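Long-range contacts in phosphoserine phosphatase RsbX (Bacillus subtilis, PDB 3W42), which dephosphorylates the stressosome protein RsbS as a manganese-binding, PPM-type serine phosphatase and so acts as a negative regulator of sigma-B activity: residues F112-P117 with S149-H154; Q11-Q16 with Y193-L198; F102-V107 with F122-I127. All coordinates share one frame; numbering follows the deposited sequence.

Contact 1. Residues F112-P117 with S149-H154; sequences FILHSP and SKFIIH
Phe112 and Phe151 meet as an offset edge-to-face pair: the edge of the Phe112 ring is turned to the face of Phe151, the planes stand at 74° and the centroids lie 5.9 Å apart. Different first torsions put the rings there. In Phe112 CG is anti to the backbone N (chi1 173°), which sends the ring across to the other strand, whereas in Phe151 CG occupies the crowded position between the backbone N and the carbonyl carbon (chi1 69°), so its ring leads away from segment 112-117. The ring atom Phe112 CE1 comes to 3.8 Å from Phe151 CB, and on the Ile153 side Phe112 CD1 packs 3.6 Å from Ile153 CG1. Leu114 crosses Phe151 obliquely, with Leu114 CB 3.9 Å from Phe151 CB. These side chains occupy one face of a pair of strands whose axes are very nearly antiparallel, within one sheet of the alpha-beta-beta-alpha sandwich of PPM phosphatases. Leu93 of strand 88-96, in the second sheet, touches Phe112, Phe151 and Ile153, so this face looks into the interior between the sheets. The other face carries Ile113, His115, Lys150 and Ile152. Ile113 and Ile152 lie side by side and point the same way, Ile113 CD1 being 3.8 Å from Ile152 CG2; helix 163-169 covers Ile113 and His115, and Lys150 NZ is bonded to the carbonyls of Leu167 and Gly170. Two reciprocal pairs of backbone bonds fix the register, Ile113 with Ile152 and His115 with Lys150; the shortest, His115 N to Lys150 O at 2.8 Å, is nearly straight. Beyond the last pair, one water joins Ser116 OG to Ser149 OG, donating to the latter at 2.7 Å, while Ser149 OG also bonds Glu146 O and Ser116 OG is hydrogen-bonded to Ser118 OG.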
loop_
_atom_site.group_PDB
_atom_site.type_symbol
_atom_site.label_atom_id
_atom_site.label_comp_id
_atom_site.label_asym_id
_atom_site.label_seq_id
_atom_site.Cartn_x
_atom_site.Cartn_y
_atom_site.Cartn_z
ATOM N N PHE A 112 4.785 4.767 0.509
ATOM C CA PHE A 112 3.936 5.234 -0.562
ATOM C C PHE A 112 4.671 6.336 -1.301
ATOM O O PHE A 112 5.203 7.277 -0.693
ATOM C CB PHE A 112 2.618 5.809 0.012
ATOM C CG PHE A 112 1.705 6.488 -0.959
ATOM C CD1 PHE A 112 1.343 5.944 -2.185
ATOM C CD2 PHE A 112 1.064 7.684 -0.604
ATOM C CE1 PHE A 112 0.417 6.570 -2.993
ATOM C CE2 PHE A 112 0.153 8.316 -1.399
ATOM C CZ PHE A 112 -0.183 7.767 -2.624
ATOM N N ILE A 113 4.721 6.214 -2.635
ATOM C CA ILE A 113 5.332 7.197 -3.497
ATOM C C ILE A 113 4.388 7.458 -4.652
ATOM O O ILE A 113 3.998 6.494 -5.334
ATOM C CB ILE A 113 6.746 6.684 -4.067
ATOM C CG1 ILE A 113 7.693 6.264 -2.930
ATOM C CG2 ILE A 113 7.310 7.815 -4.925
ATOM C CD1 ILE A 113 7.614 4.846 -2.501
ATOM N N LEU A 114 4.020 8.700 -4.882
ATOM C CA LEU A 114 3.180 9.098 -6.024
ATOM C C LEU A 114 3.992 10.087 -6.852
ATOM O O LEU A 114 4.423 11.119 -6.377
ATOM C CB LEU A 114 1.838 9.627 -5.564
ATOM C CG LEU A 114 0.834 10.021 -6.704
ATOM C CD1 LEU A 114 -0.641 9.707 -6.288
ATOM C CD2 LEU A 114 1.062 11.434 -7.227
ATOM N N HIS A 115 4.219 9.719 -8.109
ATOM C CA HIS A 115 5.008 10.470 -9.095
ATOM C C HIS A 115 4.060 11.181 -10.018
ATOM O O HIS A 115 3.202 10.586 -10.613
ATOM C CB HIS A 115 5.856 9.482 -9.961
ATOM C CG HIS A 115 6.575 10.146 -11.109
ATOM N ND1 HIS A 115 7.724 10.882 -10.984
ATOM C CD2 HIS A 115 6.193 10.309 -12.385
ATOM C CE1 HIS A 115 8.047 11.438 -12.135
ATOM N NE2 HIS A 115 7.088 11.131 -13.002
ATOM N N SER A 116 4.271 12.496 -10.149
ATOM C CA SER A 116 3.504 13.388 -10.982
ATOM C C SER A 116 4.230 13.582 -12.316
ATOM O O SER A 116 5.444 13.746 -12.303
ATOM C CB SER A 116 3.454 14.711 -10.181
ATOM O OG SER A 116 2.646 15.630 -10.863
ATOM N N PRO A 117 3.537 13.693 -13.416
ATOM C CA PRO A 117 4.267 13.914 -14.731
ATOM C C PRO A 117 5.112 15.095 -14.705
ATOM O O PRO A 117 6.192 15.122 -15.286
ATOM C CB PRO A 117 3.066 14.072 -15.710
ATOM C CG PRO A 117 2.021 13.195 -15.072
ATOM C CD PRO A 117 2.055 13.501 -13.603
ATOM N N SER A 149 -0.403 10.552 -13.261
ATOM C CA SER A 149 0.329 10.159 -12.060
ATOM C C SER A 149 0.422 8.664 -11.910
ATOM O O SER A 149 -0.497 7.933 -12.294
ATOM C CB SER A 149 -0.329 10.776 -10.824
ATOM O OG SER A 149 -0.269 12.199 -10.840
ATOM N N LYS A 150 1.539 8.201 -11.349
ATOM C CA LYS A 150 1.803 6.790 -11.127
ATOM C C LYS A 150 2.272 6.613 -9.672
ATOM O O LYS A 150 3.053 7.453 -9.194
ATOM C CB LYS A 150 2.875 6.266 -12.084
ATOM C CG LYS A 150 2.413 6.211 -13.509
ATOM C CD LYS A 150 3.465 6.041 -14.573
ATOM C CE LYS A 150 4.118 7.385 -14.901
ATOM N NZ LYS A 150 5.243 7.268 -15.790
ATOM N N PHE A 151 1.848 5.567 -8.990
ATOM C CA PHE A 151 2.175 5.398 -7.606
ATOM C C PHE A 151 2.540 3.956 -7.273
ATOM O O PHE A 151 2.124 3.021 -7.981
ATOM C CB PHE A 151 1.129 5.934 -6.660
ATOM C CG PHE A 151 -0.181 5.166 -6.643
ATOM C CD1 PHE A 151 -0.314 4.036 -5.878
ATOM C CD2 PHE A 151 -1.261 5.582 -7.402
ATOM C CE1 PHE A 151 -1.585 3.314 -5.891
ATOM C CE2 PHE A 151 -2.471 4.863 -7.372
ATOM C CZ PHE A 151 -2.624 3.756 -6.624
ATOM N N ILE A 152 3.191 3.784 -6.151
ATOM C CA ILE A 152 3.417 2.493 -5.528
ATOM C C ILE A 152 3.197 2.588 -4.044
ATOM O O ILE A 152 3.574 3.604 -3.411
ATOM C CB ILE A 152 4.820 1.960 -5.857
ATOM C CG1 ILE A 152 5.007 0.491 -5.399
ATOM C CG2 ILE A 152 5.930 2.835 -5.273
ATOM C CD1 ILE A 152 6.333 -0.143 -5.850
ATOM N N ILE A 153 2.662 1.546 -3.453
ATOM C CA ILE A 153 2.675 1.290 -2.011
ATOM C C ILE A 153 3.398 -0.025 -1.812
ATOM O O ILE A 153 3.020 -1.006 -2.483
ATOM C CB ILE A 153 1.270 1.193 -1.396
ATOM C CG1 ILE A 153 0.479 2.489 -1.653
ATOM C CG2 ILE A 153 1.346 0.921 0.082
ATOM C CD1 ILE A 153 -1.035 2.335 -1.307
ATOM N N HIS A 154 4.400 -0.110 -0.951
ATOM C CA HIS A 154 5.154 -1.364 -0.813
ATOM C C HIS A 154 5.601 -1.630 0.594
ATOM O O HIS A 154 5.912 -0.701 1.384
ATOM C CB HIS A 154 6.348 -1.371 -1.757
ATOM C CG HIS A 154 7.449 -0.419 -1.453
ATOM N ND1 HIS A 154 8.428 -0.702 -0.524
ATOM C CD2 HIS A 154 7.796 0.800 -1.953
ATOM C CE1 HIS A 154 9.297 0.329 -0.499
ATOM N NE2 HIS A 154 8.933 1.249 -1.366
HETATM O O HOH W 1 0.057 14.488 -9.505
#

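Contact 2. Residues Q11-Q16 with Y193-L198; sequences QTLVYQ and YILGQL
The conformation of Tyr193 shapes one end of this contact. Its CG sits between the backbone N and the carbonyl carbon (chi1 59°), a crowded choice that swings the ring across to segment 11-16. Tyr15, with CG anti to the backbone N (chi1 176°), directs its own ring away. The two planes are almost parallel, 6° apart, yet slid so far that the rings barely overlap; what covers a face of Tyr193 is the methylene of Tyr15, with Tyr15 CB 3.5 Å from the centroid of the Tyr193 ring in a CH-pi contact. Leu13, also anti at chi1, lies beside Tyr193 and sets Leu13 CD2 4.0 Å from Tyr193 CE1. The phenol oxygen of Tyr193 is bonded to Ser177 of helix 173-179, which covers this face.

At the other end Gln11, again with CG in the crowded position, and Gln197, with CG anti to N, run side by side as extended chains. Gln11 OE1 stands 2.8 Å from Gln197 NE2, the amide planes are well turned from each other, and the same oxygen accepts a bond from Val173 N. On the reverse face Val14 CG2 packs 4.1 Å from Ile194 CG1.

Six backbone hydrogen bonds, reciprocal at Gln11-Gln197, Leu13-Leu195 and Tyr15-Tyr193, hold the register, the tightest being Leu195 N to Leu13 O at 2.8 Å. Regular antiparallel pairing of a strand near the N-terminus with the last strand of the chain, one face under a helix and the other against Met31 and Phe29 of the second sheet, is characteristic of the alpha-beta-beta-alpha sandwich of PPM-type phosphatases.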
loop_
_atom_site.group_PDB
_atom_site.type_symbol
_atom_site.label_atom_id
_atom_site.label_comp_id
_atom_site.label_asym_id
_atom_site.label_seq_id
_atom_site.Cartn_x
_atom_site.Cartn_y
_atom_site.Cartn_z
ATOM N N GLN A 11 -5.419 2.001 -13.714
ATOM C CA GLN A 11 -4.973 0.627 -13.863
ATOM C C GLN A 11 -4.077 0.272 -12.693
ATOM O O GLN A 11 -3.257 1.113 -12.280
ATOM C CB GLN A 11 -4.401 0.261 -15.208
ATOM C CG GLN A 11 -3.136 0.907 -15.528
ATOM C CD GLN A 11 -2.399 0.403 -16.725
ATOM O OE1 GLN A 11 -1.110 0.506 -16.560
ATOM N NE2 GLN A 11 -3.063 0.180 -17.904
ATOM N N THR A 12 -4.257 -0.918 -12.155
ATOM C CA THR A 12 -3.533 -1.334 -10.986
ATOM C C THR A 12 -2.896 -2.735 -11.167
ATOM O O THR A 12 -3.359 -3.548 -11.981
ATOM C CB THR A 12 -4.390 -1.357 -9.729
ATOM O OG1 THR A 12 -5.483 -2.286 -9.888
ATOM C CG2 THR A 12 -4.972 0.022 -9.384
ATOM N N LEU A 13 -1.888 -2.975 -10.378
ATOM C CA LEU A 13 -1.210 -4.265 -10.309
ATOM C C LEU A 13 -0.811 -4.502 -8.872
ATOM O O LEU A 13 -0.187 -3.611 -8.264
ATOM C CB LEU A 13 -0.044 -4.289 -11.282
ATOM C CG LEU A 13 0.756 -5.625 -11.364
ATOM C CD1 LEU A 13 1.408 -5.715 -12.734
ATOM C CD2 LEU A 13 1.780 -5.728 -10.257
ATOM N N VAL A 14 -1.158 -5.657 -8.342
ATOM C CA VAL A 14 -0.727 -6.080 -7.018
ATOM C C VAL A 14 0.243 -7.249 -7.194
ATOM O O VAL A 14 -0.089 -8.217 -7.933
ATOM C CB VAL A 14 -1.873 -6.517 -6.129
ATOM C CG1 VAL A 14 -1.332 -6.956 -4.740
ATOM C CG2 VAL A 14 -2.933 -5.502 -6.089
ATOM N N TYR A 15 1.395 -7.196 -6.563
ATOM C CA TYR A 15 2.402 -8.245 -6.542
ATOM C C TYR A 15 2.585 -8.673 -5.116
ATOM O O TYR A 15 2.739 -7.829 -4.216
ATOM C CB TYR A 15 3.711 -7.683 -7.083
ATOM C CG TYR A 15 4.901 -8.673 -7.013
ATOM C CD1 TYR A 15 5.560 -8.915 -5.768
ATOM C CD2 TYR A 15 5.343 -9.305 -8.090
ATOM C CE1 TYR A 15 6.557 -9.893 -5.614
ATOM C CE2 TYR A 15 6.447 -10.267 -7.941
ATOM C CZ TYR A 15 6.983 -10.542 -6.708
ATOM O OH TYR A 15 8.046 -11.471 -6.591
ATOM N N GLN A 16 2.629 -9.994 -4.868
ATOM C CA GLN A 16 3.031 -10.475 -3.569
ATOM C C GLN A 16 3.784 -11.772 -3.707
ATOM O O GLN A 16 3.344 -12.678 -4.444
ATOM C CB GLN A 16 1.818 -10.689 -2.647
ATOM C CG GLN A 16 2.227 -11.080 -1.239
ATOM C CD GLN A 16 1.092 -11.102 -0.317
ATOM O OE1 GLN A 16 0.385 -12.127 -0.251
ATOM N NE2 GLN A 16 0.901 -10.070 0.467
ATOM N N TYR A 193 3.614 -5.228 -3.194
ATOM C CA TYR A 193 3.444 -3.858 -3.666
ATOM C C TYR A 193 2.175 -3.750 -4.463
ATOM O O TYR A 193 1.697 -4.699 -5.076
ATOM C CB TYR A 193 4.674 -3.324 -4.457
ATOM C CG TYR A 193 5.083 -4.063 -5.687
ATOM C CD1 TYR A 193 4.450 -3.895 -6.899
ATOM C CD2 TYR A 193 6.175 -4.914 -5.658
ATOM C CE1 TYR A 193 4.907 -4.568 -8.044
ATOM C CE2 TYR A 193 6.630 -5.545 -6.791
ATOM C CZ TYR A 193 6.007 -5.391 -7.963
ATOM O OH TYR A 193 6.497 -6.053 -9.074
ATOM N N ILE A 194 1.626 -2.528 -4.466
ATOM C CA ILE A 194 0.503 -2.134 -5.293
ATOM C C ILE A 194 0.978 -0.992 -6.155
ATOM O O ILE A 194 1.474 -0.001 -5.642
ATOM C CB ILE A 194 -0.715 -1.714 -4.481
ATOM C CG1 ILE A 194 -1.223 -2.807 -3.549
ATOM C CG2 ILE A 194 -1.820 -1.185 -5.407
ATOM C CD1 ILE A 194 -2.452 -2.440 -2.712
ATOM N N LEU A 195 0.827 -1.115 -7.465
ATOM C CA LEU A 195 1.100 -0.090 -8.434
ATOM C C LEU A 195 -0.206 0.480 -8.969
ATOM O O LEU A 195 -1.149 -0.296 -9.257
ATOM C CB LEU A 195 1.835 -0.657 -9.611
ATOM C CG LEU A 195 3.272 -1.084 -9.321
ATOM C CD1 LEU A 195 3.900 -1.882 -10.401
ATOM C CD2 LEU A 195 4.161 0.349 -9.194
ATOM N N GLY A 196 -0.249 1.773 -9.249
ATOM C CA GLY A 196 -1.352 2.375 -9.937
ATOM C C GLY A 196 -0.870 3.410 -10.945
ATOM O O GLY A 196 0.100 4.101 -10.754
ATOM N N GLN A 197 -1.615 3.474 -12.039
ATOM C CA GLN A 197 -1.457 4.494 -13.076
ATOM C C GLN A 197 -2.820 5.163 -13.210
ATOM O O GLN A 197 -3.805 4.495 -13.527
ATOM C CB GLN A 197 -0.968 3.897 -14.391
ATOM C CG GLN A 197 -0.937 4.926 -15.504
ATOM C CD GLN A 197 -0.334 4.352 -16.754
ATOM O OE1 GLN A 197 0.554 5.008 -17.342
ATOM N NE2 GLN A 197 -0.787 3.233 -17.183
ATOM N N LEU A 198 -2.847 6.486 -12.991
ATOM C CA LEU A 198 -4.116 7.254 -12.897
ATOM C C LEU A 198 -4.336 8.055 -14.148
ATOM O O LEU A 198 -3.432 8.810 -14.610
ATOM C CB LEU A 198 -3.996 8.218 -11.695
ATOM C CG LEU A 198 -4.026 7.497 -10.345
ATOM C CD1 LEU A 198 -3.406 8.305 -9.260
ATOM C CD2 LEU A 198 -5.506 7.162 -9.981
#

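Contact 3. Residues F102-V107 with F122-I127; sequences FTYCSV and FYPLPI
Ile127 and Phe122, which lose 65 and 53 Å² to the contact, meet segment 102-107 at its two ends. Phe122 has CG anti to the backbone N (chi1 179°), so the ring extends toward the strand, where it crosses Phe102 and Tyr104 obliquely. With Phe102 the centroids are 5.7 Å apart and the planes at 49°; the closest approach is Phe102 CZ to Phe122 CD2 at 3.9 Å. Tyr104 comes to the edge of the Phe122 ring, its CD2 lying 4.2 Å from Phe122 CE2. One face of Phe122 is covered by Pro124, whose CD sits over the ring centre, 3.5 Å above the plane, and Phe122 also stacks with His141. The same proline reaches Tyr104 tip to tip, Pro124 CG being 4.1 Å from Tyr104 CE2.

Ile127 works differently. Its CB points to the strand and CG1 is anti to the carbonyl carbon (chi1 -62°); the end of the side chain leads away, yet Ile127 CG1 itself still packs 3.7 Å from Ser106 O. Ile127 CG2 lies at van der Waals distance from Val107 CG1. Between the two segments a water accepts a hydrogen bond from Ile127 N at 2.9 Å and bonds Ser106 OG at 2.7 Å; that hydroxyl is also bonded to Ser91 OG and Ala90 O.

Beyond Phe122, which ends strand 121-122, the chain runs as loop alongside strand 101-107, joining the edge of the six-stranded sheet to the facing sheet. The segments share aromatic and aliphatic packing and one water bridge but no direct hydrogen bond, so between them the loop is probably held mainly by apolar packing, while Arg111 NH2 bonds Pro124 O.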
loop_
_atom_site.group_PDB
_atom_site.type_symbol
_atom_site.label_atom_id
_atom_site.label_comp_id
_atom_site.label_asym_id
_atom_site.label_seq_id
_atom_site.Cartn_x
_atom_site.Cartn_y
_atom_site.Cartn_z
ATOM N N PHE A 102 -6.681 12.370 -3.566
ATOM C CA PHE A 102 -6.375 11.243 -2.734
ATOM C C PHE A 102 -6.237 11.629 -1.303
ATOM O O PHE A 102 -5.898 12.777 -0.970
ATOM C CB PHE A 102 -5.123 10.489 -3.267
ATOM C CG PHE A 102 -3.813 11.169 -3.058
ATOM C CD1 PHE A 102 -3.077 10.993 -1.918
ATOM C CD2 PHE A 102 -3.315 12.007 -4.050
ATOM C CE1 PHE A 102 -1.893 11.558 -1.746
ATOM C CE2 PHE A 102 -2.050 12.612 -3.909
ATOM C CZ PHE A 102 -1.352 12.310 -2.756
ATOM N N THR A 103 -6.457 10.644 -0.422
ATOM C CA THR A 103 -6.262 10.816 0.989
ATOM C C THR A 103 -5.420 9.575 1.459
ATOM O O THR A 103 -5.618 8.454 0.977
ATOM C CB THR A 103 -7.536 10.895 1.744
ATOM O OG1 THR A 103 -8.431 9.841 1.399
ATOM C CG2 THR A 103 -8.232 12.258 1.575
ATOM N N TYR A 104 -4.517 9.803 2.381
ATOM C CA TYR A 104 -3.537 8.805 2.774
ATOM C C TYR A 104 -3.219 8.903 4.221
ATOM O O TYR A 104 -2.972 10.005 4.756
ATOM C CB TYR A 104 -2.226 9.026 1.944
ATOM C CG TYR A 104 -1.124 8.067 2.259
ATOM C CD1 TYR A 104 -1.226 6.725 1.843
ATOM C CD2 TYR A 104 -0.027 8.443 3.016
ATOM C CE1 TYR A 104 -0.197 5.829 2.132
ATOM C CE2 TYR A 104 0.991 7.526 3.324
ATOM C CZ TYR A 104 0.882 6.223 2.866
ATOM O OH TYR A 104 1.842 5.283 3.134
ATOM N N CYS A 105 -3.155 7.760 4.911
ATOM C CA CYS A 105 -2.767 7.711 6.302
ATOM C C CYS A 105 -1.988 6.428 6.511
ATOM O O CYS A 105 -2.369 5.369 6.016
ATOM C CB CYS A 105 -3.945 7.798 7.213
ATOM S SG CYS A 105 -3.605 7.983 8.963
ATOM N N SER A 106 -0.920 6.504 7.304
ATOM C CA SER A 106 0.019 5.407 7.499
ATOM C C SER A 106 0.634 5.466 8.871
ATOM O O SER A 106 0.862 6.564 9.423
ATOM C CB SER A 106 1.077 5.552 6.416
ATOM O OG SER A 106 2.098 4.595 6.520
ATOM N N VAL A 107 0.988 4.288 9.407
ATOM C CA VAL A 107 1.899 4.190 10.551
ATOM C C VAL A 107 2.880 3.053 10.244
ATOM O O VAL A 107 2.446 1.944 9.951
ATOM C CB VAL A 107 1.180 3.920 11.874
ATOM C CG1 VAL A 107 2.172 3.732 13.011
ATOM C CG2 VAL A 107 0.187 5.083 12.192
ATOM N N PHE A 122 5.075 12.928 -4.307
ATOM C CA PHE A 122 4.645 12.806 -2.926
ATOM C C PHE A 122 5.323 11.572 -2.384
ATOM O O PHE A 122 5.086 10.471 -2.898
ATOM C CB PHE A 122 3.150 12.701 -2.841
ATOM C CG PHE A 122 2.672 12.546 -1.401
ATOM C CD1 PHE A 122 2.998 13.475 -0.445
ATOM C CD2 PHE A 122 2.012 11.388 -0.994
ATOM C CE1 PHE A 122 2.626 13.319 0.911
ATOM C CE2 PHE A 122 1.547 11.264 0.335
ATOM C CZ PHE A 122 1.843 12.232 1.282
ATOM N N TYR A 123 6.157 11.716 -1.372
ATOM C CA TYR A 123 7.014 10.636 -0.900
ATOM C C TYR A 123 7.242 10.880 0.586
ATOM O O TYR A 123 8.352 11.242 1.039
ATOM C CB TYR A 123 8.340 10.575 -1.664
ATOM C CG TYR A 123 9.131 9.277 -1.474
ATOM C CD1 TYR A 123 8.884 8.278 -0.537
ATOM C CD2 TYR A 123 10.149 9.071 -2.371
ATOM C CE1 TYR A 123 9.750 7.101 -0.521
ATOM C CE2 TYR A 123 10.997 7.962 -2.358
ATOM C CZ TYR A 123 10.769 6.977 -1.405
ATOM O OH TYR A 123 11.496 5.783 -1.302
ATOM N N PRO A 124 6.217 10.657 1.392
ATOM C CA PRO A 124 6.346 10.899 2.794
ATOM C C PRO A 124 7.390 10.022 3.473
ATOM O O PRO A 124 7.536 8.861 3.122
ATOM C CB PRO A 124 4.934 10.648 3.362
ATOM C CG PRO A 124 4.337 9.740 2.376
ATOM C CD PRO A 124 4.861 10.184 1.050
ATOM N N LEU A 125 8.017 10.538 4.502
ATOM C CA LEU A 125 8.866 9.731 5.342
ATOM C C LEU A 125 8.024 8.762 6.117
ATOM O O LEU A 125 6.850 8.997 6.432
ATOM C CB LEU A 125 9.602 10.601 6.346
ATOM C CG LEU A 125 10.629 11.506 5.717
ATOM C CD1 LEU A 125 11.303 12.221 6.893
ATOM C CD2 LEU A 125 11.603 10.671 4.799
ATOM N N PRO A 126 8.615 7.602 6.489
ATOM C CA PRO A 126 7.883 6.619 7.306
ATOM C C PRO A 126 7.592 7.181 8.680
ATOM O O PRO A 126 8.443 7.891 9.229
ATOM C CB PRO A 126 8.808 5.410 7.314
ATOM C CG PRO A 126 10.188 5.999 7.225
ATOM C CD PRO A 126 10.036 7.230 6.385
ATOM N N ILE A 127 6.453 6.903 9.246
ATOM C CA ILE A 127 6.058 7.243 10.599
ATOM C C ILE A 127 6.613 6.135 11.526
ATOM O O ILE A 127 6.327 4.956 11.303
ATOM C CB ILE A 127 4.508 7.389 10.660
ATOM C CG1 ILE A 127 4.015 8.538 9.747
ATOM C CG2 ILE A 127 4.058 7.473 12.079
ATOM C CD1 ILE A 127 4.296 9.933 10.282
HETATM O O HOH W 2 4.195 5.636 7.834
#

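Contacts 1 and 2 belong to the same sheet, with strands 150-154 and 191-198 as neighbours: Ile153 O lies 2.9 Å from Ile194 N and Ser149 O 2.8 Å from Leu198 N, both probable hydrogen bonds. Contact 3 meets contact 1 at the other margin of strand 111-115, where Leu114 O is 2.8 Å from Phe122 N, and through Phe112 CB, 3.3 Å from Tyr104 OH in the facing sheet. Contacts 2 and 3 do not touch; their centres are about 17 Å apart. The manganese bound by Asp44, Asp156 and Asp189 is about 9 Å from the side chain of His154 in contact 1, about 12 Å from that of Tyr193 and about 13 Å from that of Ser106.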